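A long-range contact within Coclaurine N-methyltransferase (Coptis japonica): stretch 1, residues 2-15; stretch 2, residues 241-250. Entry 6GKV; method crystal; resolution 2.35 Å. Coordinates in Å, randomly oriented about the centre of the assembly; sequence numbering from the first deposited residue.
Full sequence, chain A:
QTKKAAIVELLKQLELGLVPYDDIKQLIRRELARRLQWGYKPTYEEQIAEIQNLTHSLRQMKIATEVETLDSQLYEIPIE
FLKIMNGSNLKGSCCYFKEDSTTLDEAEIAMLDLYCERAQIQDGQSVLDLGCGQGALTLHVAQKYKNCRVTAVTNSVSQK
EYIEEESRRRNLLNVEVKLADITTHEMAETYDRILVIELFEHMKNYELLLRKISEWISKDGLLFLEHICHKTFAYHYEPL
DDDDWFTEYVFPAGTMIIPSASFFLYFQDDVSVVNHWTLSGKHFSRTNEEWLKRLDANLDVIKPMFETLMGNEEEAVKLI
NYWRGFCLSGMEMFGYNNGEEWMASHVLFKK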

# COMPACT_ATOMS: atom_id res chain seq x y z
N THR A 2 -1.83 -0.73 -41.89
CA THR A 2 -0.53 -1.26 -42.27
C THR A 2 0.38 -1.37 -41.07
O THR A 2 1.45 -1.99 -41.15
N LYS A 3 -0.04 -0.76 -39.96
CA LYS A 3 0.69 -0.87 -38.70
C LYS A 3 0.39 -2.19 -38.01
O LYS A 3 1.16 -2.65 -37.16
N LYS A 4 -0.75 -2.80 -38.36
CA LYS A 4 -1.08 -4.14 -37.88
C LYS A 4 -0.15 -5.15 -38.54
O LYS A 4 0.37 -6.06 -37.89
N ALA A 5 0.07 -4.94 -39.84
CA ALA A 5 0.94 -5.78 -40.65
C ALA A 5 2.43 -5.49 -40.43
O ALA A 5 3.26 -6.40 -40.54
N ALA A 6 2.77 -4.24 -40.16
CA ALA A 6 4.13 -3.88 -39.74
C ALA A 6 4.57 -4.69 -38.52
O ALA A 6 5.71 -5.14 -38.43
N ILE A 7 3.64 -4.89 -37.59
CA ILE A 7 3.91 -5.61 -36.35
C ILE A 7 4.17 -7.09 -36.55
O ILE A 7 5.10 -7.64 -35.95
N VAL A 8 3.32 -7.73 -37.36
CA VAL A 8 3.43 -9.17 -37.63
C VAL A 8 4.70 -9.50 -38.41
O VAL A 8 5.23 -10.59 -38.27
N GLU A 9 5.20 -8.54 -39.19
CA GLU A 9 6.48 -8.71 -39.85
C GLU A 9 7.61 -8.64 -38.82
O GLU A 9 8.57 -9.40 -38.89
N LEU A 10 7.49 -7.74 -37.86
CA LEU A 10 8.48 -7.62 -36.78
C LEU A 10 8.58 -8.89 -35.95
O LEU A 10 9.67 -9.41 -35.72
N LEU A 11 7.42 -9.36 -35.49
CA LEU A 11 7.35 -10.63 -34.76
C LEU A 11 8.05 -11.78 -35.53
O LEU A 11 8.78 -12.54 -34.91
N LYS A 12 7.89 -11.89 -36.85
CA LYS A 12 8.59 -12.99 -37.55
C LYS A 12 10.09 -12.80 -37.72
O LYS A 12 10.87 -13.75 -37.66
N GLN A 13 10.50 -11.57 -37.93
CA GLN A 13 11.92 -11.25 -37.90
C GLN A 13 12.60 -11.63 -36.60
O GLN A 13 13.75 -12.09 -36.59
N LEU A 14 11.89 -11.38 -35.49
CA LEU A 14 12.37 -11.74 -34.16
C LEU A 14 12.45 -13.26 -34.04
O LEU A 14 13.49 -13.79 -33.64
N GLU A 15 11.38 -13.96 -34.38
CA GLU A 15 11.39 -15.44 -34.45
C GLU A 15 12.57 -15.98 -35.29
O GLU A 15 13.16 -17.02 -34.97
N ASP A 241 -2.87 -1.79 -26.69
CA ASP A 241 -3.62 -1.65 -27.91
C ASP A 241 -2.99 -2.59 -28.95
O ASP A 241 -2.04 -3.31 -28.64
N ASP A 242 -3.51 -2.56 -30.18
CA ASP A 242 -3.03 -3.42 -31.24
C ASP A 242 -1.54 -3.24 -31.55
O ASP A 242 -0.87 -4.20 -31.93
N ASP A 243 -1.03 -2.02 -31.37
CA ASP A 243 0.38 -1.74 -31.61
C ASP A 243 1.30 -2.27 -30.51
O ASP A 243 2.53 -2.21 -30.64
N ASP A 244 0.72 -2.79 -29.43
CA ASP A 244 1.47 -3.42 -28.34
C ASP A 244 1.81 -4.86 -28.71
O ASP A 244 0.98 -5.76 -28.56
N TRP A 245 3.03 -5.06 -29.18
CA TRP A 245 3.53 -6.39 -29.53
C TRP A 245 4.26 -7.02 -28.35
O TRP A 245 4.43 -8.24 -28.30
N PHE A 246 4.68 -6.21 -27.38
CA PHE A 246 5.56 -6.66 -26.30
C PHE A 246 4.83 -7.48 -25.22
O PHE A 246 5.40 -8.43 -24.64
N THR A 247 3.58 -7.13 -24.95
CA THR A 247 2.90 -7.74 -23.81
C THR A 247 2.73 -9.24 -24.00
O THR A 247 2.88 -10.01 -23.05
N GLU A 248 2.46 -9.69 -25.23
CA GLU A 248 2.31 -11.13 -25.49
C GLU A 248 3.51 -11.79 -26.15
O GLU A 248 3.47 -12.97 -26.46
N TYR A 249 4.57 -11.02 -26.39
CA TYR A 249 5.83 -11.53 -26.95
C TYR A 249 6.34 -12.77 -26.22
O TYR A 249 6.73 -13.73 -26.86
N VAL A 250 6.34 -12.77 -24.89
CA VAL A 250 7.01 -13.82 -24.11
C VAL A 250 6.04 -14.80 -23.43
O VAL A 250 6.19 -16.02 -23.55

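Which side chains of the helix face the second stretch? Lys3, Ile7, Leu10 and Leu14 point toward it, spaced three or four residues apart so that successive turns present them on one side. Leu11 starts sideways, but its m,t rotamer brings CD2 to 3.9 Å from Trp245 CE3.

How does Trp245 receive them? Its CA-to-CB bond points toward the helix, and chi1 p with chi2 near -89° places the indole within reach of Leu10, Leu11 and Leu14. Leu10, in the t,p rotamer, sets CD2 over one face, 3.9 Å from the centroid of the Trp245 five-membered ring and 7° off the normal, a CH-pi contact. Leu14 (m,t) reaches both aromatics: its CD1 lies 4.0 Å from Trp245 CZ3 and 3.9 Å from Tyr249 CE1, the t rotamer of Tyr249 carrying its ring nearer the helix.

What does Ile7 touch? With chi1 m and chi2 t, Ile7 CD1 extends to the turn backbone, 3.2 Å from Asp242 O and 3.3 Å from Asp243 CA, while Ile7 CG2 rests 3.9 Å from Trp245 CB.

Where is the polar link? Lys3, p at chi1 and then fully extended, sends NZ to Asp243 OD1 at 3.1 Å, a hydrogen-bonded salt bridge, although this lysine is poorly ordered. Lys4 NZ stays 4.3 Å from Asp242 OD2, beyond a salt bridge.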

# COMPACT_ATOMS: atom_id res chain seq x y z
CB THR A 2 0.15 -0.37 -43.32
OG1 THR A 2 1.49 -0.82 -43.52
CG2 THR A 2 0.17 1.08 -42.83
CB LYS A 3 0.33 0.30 -37.78
CG LYS A 3 -1.15 0.40 -37.46
CD LYS A 3 -1.37 1.43 -36.36
CE LYS A 3 -2.80 1.39 -35.85
NZ LYS A 3 -3.00 2.37 -34.76
CB LYS A 4 -2.54 -4.49 -38.16
CG LYS A 4 -3.52 -3.66 -37.32
CD LYS A 4 -4.91 -4.30 -37.20
CE LYS A 4 -5.82 -3.43 -36.34
NZ LYS A 4 -5.47 -1.98 -36.38
CB ALA A 5 0.58 -5.62 -42.12
CB ALA A 6 4.22 -2.39 -39.45
CB ILE A 7 2.74 -5.45 -35.37
CG1 ILE A 7 2.78 -4.07 -34.74
CG2 ILE A 7 2.77 -6.53 -34.28
CD1 ILE A 7 1.84 -3.95 -33.63
CB VAL A 8 2.20 -9.73 -38.42
CG1 VAL A 8 0.90 -9.26 -37.80
CG2 VAL A 8 2.25 -9.34 -39.87
CB GLU A 9 6.68 -7.67 -40.95
CG GLU A 9 7.96 -7.82 -41.76
CD GLU A 9 8.05 -9.15 -42.51
OE1 GLU A 9 6.99 -9.73 -42.80
OE2 GLU A 9 9.18 -9.60 -42.81
CB LEU A 10 8.15 -6.44 -35.85
CG LEU A 10 9.06 -6.36 -34.63
CD1 LEU A 10 10.45 -5.87 -35.05
CD2 LEU A 10 8.44 -5.47 -33.59
CB LEU A 11 5.88 -10.98 -34.43
CG LEU A 11 5.24 -9.99 -33.43
CD1 LEU A 11 3.89 -10.43 -32.86
CD2 LEU A 11 6.20 -9.65 -32.29
CB LYS A 12 7.98 -13.28 -38.92
CG LYS A 12 6.49 -13.26 -38.95
CD LYS A 12 5.95 -13.69 -40.33
CE LYS A 12 6.88 -13.33 -41.49
NZ LYS A 12 6.54 -12.01 -42.07
CB GLN A 13 12.09 -9.77 -38.13
CG GLN A 13 11.63 -9.30 -39.46
CD GLN A 13 12.06 -7.88 -39.65
OE1 GLN A 13 13.06 -7.46 -39.09
NE2 GLN A 13 11.33 -7.12 -40.46
CB LEU A 14 11.45 -11.14 -33.09
CG LEU A 14 11.46 -9.61 -33.02
CD1 LEU A 14 10.33 -9.05 -32.14
CD2 LEU A 14 12.80 -9.13 -32.52
CB GLU A 15 10.08 -15.96 -35.05
CG GLU A 15 8.84 -15.73 -34.22
CD GLU A 15 7.56 -16.10 -34.96
OE1 GLU A 15 7.63 -16.71 -36.04
OE2 GLU A 15 6.46 -15.78 -34.44
CB ASP A 241 -3.61 -0.20 -28.39
CG ASP A 241 -2.21 0.36 -28.59
OD1 ASP A 241 -1.21 -0.38 -28.43
OD2 ASP A 241 -2.11 1.54 -28.94
CB ASP A 242 -3.85 -3.19 -32.51
CG ASP A 242 -5.30 -3.60 -32.34
OD1 ASP A 242 -5.56 -4.82 -32.31
OD2 ASP A 242 -6.17 -2.71 -32.22
CB ASP A 243 0.61 -0.24 -31.81
CG ASP A 243 0.01 0.28 -33.11
OD1 ASP A 243 -1.22 0.44 -33.19
OD2 ASP A 243 0.78 0.51 -34.07
CB ASP A 244 0.66 -3.38 -27.03
CG ASP A 244 1.39 -4.02 -25.84
OD1 ASP A 244 2.56 -4.46 -25.96
OD2 ASP A 244 0.78 -4.06 -24.74
CB TRP A 245 4.46 -6.31 -30.75
CG TRP A 245 5.63 -5.48 -30.49
CD1 TRP A 245 5.73 -4.13 -30.68
CD2 TRP A 245 6.87 -5.89 -29.93
NE1 TRP A 245 6.98 -3.68 -30.28
CE2 TRP A 245 7.71 -4.76 -29.80
CE3 TRP A 245 7.38 -7.14 -29.51
CZ2 TRP A 245 9.00 -4.80 -29.29
CZ3 TRP A 245 8.69 -7.20 -29.00
CH2 TRP A 245 9.48 -6.03 -28.88
CB PHE A 246 6.24 -5.43 -25.65
CG PHE A 246 7.09 -5.76 -24.43
CD1 PHE A 246 8.35 -6.32 -24.58
CD2 PHE A 246 6.64 -5.48 -23.15
CE1 PHE A 246 9.13 -6.62 -23.47
CE2 PHE A 246 7.41 -5.80 -22.06
CZ PHE A 246 8.66 -6.36 -22.22
CB THR A 247 1.53 -7.08 -23.56
OG1 THR A 247 1.73 -5.67 -23.33
CG2 THR A 247 0.87 -7.68 -22.34
CB GLU A 248 1.07 -11.38 -26.33
CG GLU A 248 -0.20 -11.39 -25.51
CD GLU A 248 -1.44 -11.28 -26.35
OE1 GLU A 248 -1.31 -11.26 -27.59
OE2 GLU A 248 -2.55 -11.21 -25.78
CB TYR A 249 6.86 -10.40 -26.89
CG TYR A 249 8.29 -10.60 -27.40
CD1 TYR A 249 8.59 -11.30 -28.59
CD2 TYR A 249 9.34 -9.97 -26.75
CE1 TYR A 249 9.93 -11.40 -29.06
CE2 TYR A 249 10.65 -10.05 -27.19
CZ TYR A 249 10.95 -10.75 -28.34
OH TYR A 249 12.28 -10.78 -28.71
CB VAL A 250 7.91 -13.19 -23.03
CG1 VAL A 250 8.28 -14.20 -21.98
CG2 VAL A 250 9.16 -12.64 -23.67